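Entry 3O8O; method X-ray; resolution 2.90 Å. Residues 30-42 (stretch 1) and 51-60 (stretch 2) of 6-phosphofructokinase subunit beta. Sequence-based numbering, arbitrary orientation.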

# COMPACT_ATOMS: atom_id res chain seq x y z
N ILE B 30 -39.66 -7.74 -18.68
CA ILE B 30 -38.89 -8.93 -19.02
C ILE B 30 -38.51 -9.73 -17.81
O ILE B 30 -38.44 -10.97 -17.88
CB ILE B 30 -37.59 -8.61 -19.77
CG1 ILE B 30 -37.90 -7.85 -21.07
CG2 ILE B 30 -36.87 -9.91 -20.12
CD1 ILE B 30 -36.69 -7.67 -22.01
N PHE B 31 -38.28 -9.04 -16.71
CA PHE B 31 -37.92 -9.69 -15.46
C PHE B 31 -39.09 -10.52 -14.94
O PHE B 31 -38.92 -11.68 -14.55
CB PHE B 31 -37.53 -8.65 -14.42
CG PHE B 31 -37.02 -9.23 -13.13
CD1 PHE B 31 -35.77 -9.85 -13.07
CD2 PHE B 31 -37.79 -9.16 -11.96
CE1 PHE B 31 -35.29 -10.39 -11.88
CE2 PHE B 31 -37.33 -9.69 -10.76
CZ PHE B 31 -36.08 -10.31 -10.72
N LYS B 32 -40.28 -9.91 -14.93
CA LYS B 32 -41.52 -10.56 -14.48
C LYS B 32 -41.93 -11.72 -15.38
O LYS B 32 -42.77 -12.53 -15.01
N GLY B 33 -41.34 -11.80 -16.57
CA GLY B 33 -41.66 -12.88 -17.48
C GLY B 33 -42.53 -12.49 -18.65
O GLY B 33 -42.89 -13.35 -19.47
N CYS B 34 -42.89 -11.22 -18.74
CA CYS B 34 -43.71 -10.74 -19.85
C CYS B 34 -42.82 -10.40 -21.04
O CYS B 34 -41.59 -10.43 -20.96
CB CYS B 34 -44.47 -9.48 -19.46
SG CYS B 34 -45.55 -9.66 -18.04
N ARG B 35 -43.45 -10.11 -22.17
CA ARG B 35 -42.70 -9.74 -23.35
C ARG B 35 -42.82 -8.23 -23.32
O ARG B 35 -43.89 -7.69 -22.99
CB ARG B 35 -43.32 -10.33 -24.60
CG ARG B 35 -43.55 -11.84 -24.49
CD ARG B 35 -43.29 -12.56 -25.80
NE ARG B 35 -44.16 -12.06 -26.86
CZ ARG B 35 -44.02 -12.37 -28.14
NH1 ARG B 35 -43.06 -13.19 -28.54
NH2 ARG B 35 -44.84 -11.84 -29.04
N ALA B 36 -41.72 -7.55 -23.63
CA ALA B 36 -41.70 -6.11 -23.61
C ALA B 36 -41.94 -5.52 -24.99
O ALA B 36 -41.34 -5.95 -25.98
CB ALA B 36 -40.37 -5.62 -23.07
N PHE B 37 -42.82 -4.53 -25.04
CA PHE B 37 -43.11 -3.85 -26.29
C PHE B 37 -42.98 -2.34 -26.12
O PHE B 37 -43.31 -1.76 -25.08
CB PHE B 37 -44.53 -4.17 -26.81
CG PHE B 37 -44.60 -5.42 -27.64
CD1 PHE B 37 -44.71 -6.67 -27.04
CD2 PHE B 37 -44.48 -5.35 -29.03
CE1 PHE B 37 -44.69 -7.83 -27.79
CE2 PHE B 37 -44.47 -6.50 -29.80
CZ PHE B 37 -44.57 -7.75 -29.18
N VAL B 38 -42.48 -1.71 -27.17
CA VAL B 38 -42.30 -0.28 -27.19
C VAL B 38 -43.19 0.26 -28.32
O VAL B 38 -43.29 -0.36 -29.38
CB VAL B 38 -40.81 0.04 -27.42
CG1 VAL B 38 -40.65 1.39 -28.06
CG2 VAL B 38 -40.07 -0.01 -26.10
N VAL B 39 -43.84 1.39 -28.09
CA VAL B 39 -44.70 1.98 -29.11
C VAL B 39 -44.04 3.24 -29.59
O VAL B 39 -43.88 4.19 -28.82
CB VAL B 39 -46.10 2.34 -28.57
CG1 VAL B 39 -46.87 3.12 -29.60
CG2 VAL B 39 -46.87 1.09 -28.22
N MET B 40 -43.65 3.26 -30.85
CA MET B 40 -43.00 4.42 -31.43
C MET B 40 -43.95 5.59 -31.69
O MET B 40 -45.15 5.39 -31.88
CB MET B 40 -42.29 4.02 -32.73
CG MET B 40 -41.28 2.89 -32.54
SD MET B 40 -39.92 3.29 -31.43
CE MET B 40 -38.55 2.69 -32.38
N GLU B 41 -43.41 6.80 -31.68
CA GLU B 41 -44.15 8.03 -31.93
C GLU B 41 -45.49 8.21 -31.23
O GLU B 41 -46.45 8.68 -31.85
CB GLU B 41 -44.35 8.21 -33.43
CG GLU B 41 -43.06 8.30 -34.22
CD GLU B 41 -42.14 9.39 -33.72
OE1 GLU B 41 -42.52 10.58 -33.75
OE2 GLU B 41 -41.02 9.03 -33.28
N GLY B 42 -45.58 7.86 -29.95
CA GLY B 42 -46.82 8.03 -29.20
C GLY B 42 -48.05 7.31 -29.73
O GLY B 42 -47.94 6.23 -30.29
N PRO B 51 -44.83 -4.30 -36.52
CA PRO B 51 -43.51 -3.93 -36.00
C PRO B 51 -43.16 -2.53 -36.54
O PRO B 51 -43.93 -1.93 -37.29
CB PRO B 51 -42.60 -5.03 -36.55
CG PRO B 51 -43.30 -5.43 -37.83
CD PRO B 51 -44.75 -5.48 -37.40
N GLU B 52 -41.99 -2.04 -36.16
CA GLU B 52 -41.54 -0.72 -36.56
C GLU B 52 -42.24 0.31 -35.67
O GLU B 52 -41.59 1.24 -35.19
N TYR B 53 -43.54 0.15 -35.42
CA TYR B 53 -44.24 1.10 -34.56
C TYR B 53 -44.66 0.50 -33.25
O TYR B 53 -44.81 1.22 -32.27
CB TYR B 53 -45.43 1.73 -35.26
CG TYR B 53 -45.02 2.87 -36.15
CD1 TYR B 53 -44.59 2.65 -37.46
CD2 TYR B 53 -45.04 4.18 -35.67
CE1 TYR B 53 -44.19 3.71 -38.28
CE2 TYR B 53 -44.64 5.25 -36.48
CZ TYR B 53 -44.21 5.00 -37.78
OH TYR B 53 -43.83 6.05 -38.60
N ILE B 54 -44.89 -0.80 -33.23
CA ILE B 54 -45.23 -1.47 -31.99
C ILE B 54 -44.23 -2.61 -32.04
O ILE B 54 -44.56 -3.73 -32.42
CB ILE B 54 -46.66 -1.99 -31.98
CG1 ILE B 54 -47.63 -0.81 -32.02
CG2 ILE B 54 -46.90 -2.82 -30.74
CD1 ILE B 54 -49.08 -1.21 -32.06
N LYS B 55 -43.00 -2.26 -31.67
CA LYS B 55 -41.84 -3.15 -31.69
C LYS B 55 -41.53 -3.85 -30.38
O LYS B 55 -41.56 -3.21 -29.33
CB LYS B 55 -40.64 -2.33 -32.12
CG LYS B 55 -39.38 -3.09 -32.41
CD LYS B 55 -38.39 -2.11 -33.00
CE LYS B 55 -37.07 -2.74 -33.41
NZ LYS B 55 -36.16 -1.68 -33.92
N GLU B 56 -41.23 -5.15 -30.46
CA GLU B 56 -40.88 -5.94 -29.27
C GLU B 56 -39.42 -5.68 -28.93
O GLU B 56 -38.54 -5.76 -29.79
CB GLU B 56 -41.10 -7.43 -29.50
CG GLU B 56 -40.62 -8.29 -28.36
CD GLU B 56 -40.94 -9.77 -28.55
OE1 GLU B 56 -40.44 -10.38 -29.52
OE2 GLU B 56 -41.68 -10.32 -27.71
N PHE B 57 -39.18 -5.36 -27.67
CA PHE B 57 -37.84 -5.05 -27.19
C PHE B 57 -37.27 -6.16 -26.35
O PHE B 57 -37.99 -6.93 -25.71
CB PHE B 57 -37.88 -3.78 -26.36
CG PHE B 57 -37.41 -2.55 -27.09
CD1 PHE B 57 -37.64 -2.40 -28.45
CD2 PHE B 57 -36.79 -1.50 -26.39
CE1 PHE B 57 -37.25 -1.23 -29.09
CE2 PHE B 57 -36.40 -0.33 -27.03
CZ PHE B 57 -36.63 -0.19 -28.38
N HIS B 58 -35.95 -6.20 -26.34
CA HIS B 58 -35.22 -7.19 -25.57
C HIS B 58 -34.31 -6.50 -24.58
O HIS B 58 -33.86 -5.38 -24.81
CB HIS B 58 -34.43 -8.08 -26.51
CG HIS B 58 -35.29 -8.87 -27.43
ND1 HIS B 58 -36.34 -9.65 -26.98
CD2 HIS B 58 -35.31 -8.95 -28.78
CE1 HIS B 58 -36.96 -10.18 -28.01
NE2 HIS B 58 -36.36 -9.77 -29.12
N TRP B 59 -34.05 -7.17 -23.46
CA TRP B 59 -33.20 -6.64 -22.41
C TRP B 59 -32.11 -5.68 -22.88
O TRP B 59 -32.02 -4.55 -22.40
CB TRP B 59 -32.56 -7.80 -21.67
CG TRP B 59 -31.97 -7.44 -20.37
CD1 TRP B 59 -30.71 -6.96 -20.14
CD2 TRP B 59 -32.61 -7.52 -19.11
NE1 TRP B 59 -30.53 -6.74 -18.80
CE2 TRP B 59 -31.69 -7.07 -18.14
CE3 TRP B 59 -33.88 -7.92 -18.70
CZ2 TRP B 59 -32.00 -7.02 -16.79
CZ3 TRP B 59 -34.19 -7.87 -17.36
CH2 TRP B 59 -33.25 -7.42 -16.41
N GLU B 60 -31.29 -6.11 -23.82
CA GLU B 60 -30.20 -5.27 -24.31
C GLU B 60 -30.66 -4.02 -25.08
O GLU B 60 -29.88 -3.09 -25.29
CB GLU B 60 -29.26 -6.10 -25.19
CG GLU B 60 -30.01 -7.04 -26.12
CD GLU B 60 -29.35 -7.21 -27.48
OE1 GLU B 60 -28.30 -7.88 -27.57
OE2 GLU B 60 -29.91 -6.67 -28.47

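Four backbone hydrogen bonds and one salt bridge make up the main polar interactions of this contact. V38 pairs with K55 in both directions: V38 N donates to K55 O at 2.8 Å, almost straight, and K55 N returns to V38 O at 3.0 Å along a more bent path. Toward one end F57 N reaches A36 O at 2.8 Å; past the other, M40 N reaches Y53 O at 2.7 Å, extending the ladder beyond the strand 35-39. The strands run antiparallel with a marked twist, their directions 142° apart.

The one salt bridge joins R35 NE to E56 OE2 at 3.1 Å. The oxygen sits over a face of the guanidinium, so the attraction is one of charge, with no N-H directed at it.

Between the bonded rungs the same carbonyls also receive CA-H groups, as where V39 CA lies 3.3 Å from Y53 O and E56 CA 3.3 Å from A36 O.

Antiparallel register sorts the side chains by face. F37, V39, I54 and E56 share one. There the aliphatic part of E56 covers the F37 ring, with CB 3.8 Å from the ring centroid, so a single glutamate offers methylene to an aromatic and carboxylate to an arginine. F37 CD2 also meets I54 CG2 at 3.9 Å, while V39 touches I54 more loosely. On the face of A36, V38, K55 and F57, V38 CG2 lies over one face of the F57 ring, 3.7 Å from its centroid and close to the ring normal; extended K55 remains exposed.

Beyond the paired strands, packing continues at both ends. I30, on the helix, sets CG2 3.9 Å from CE3 at the edge of the W59 indole, and its CD1 presses to 3.1 Å from W59 N, a tight apolar-to-backbone approach. At the far end M40 CB rests 4.0 Å from Y53 CD2, placing side-chain packing beside the last backbone bond.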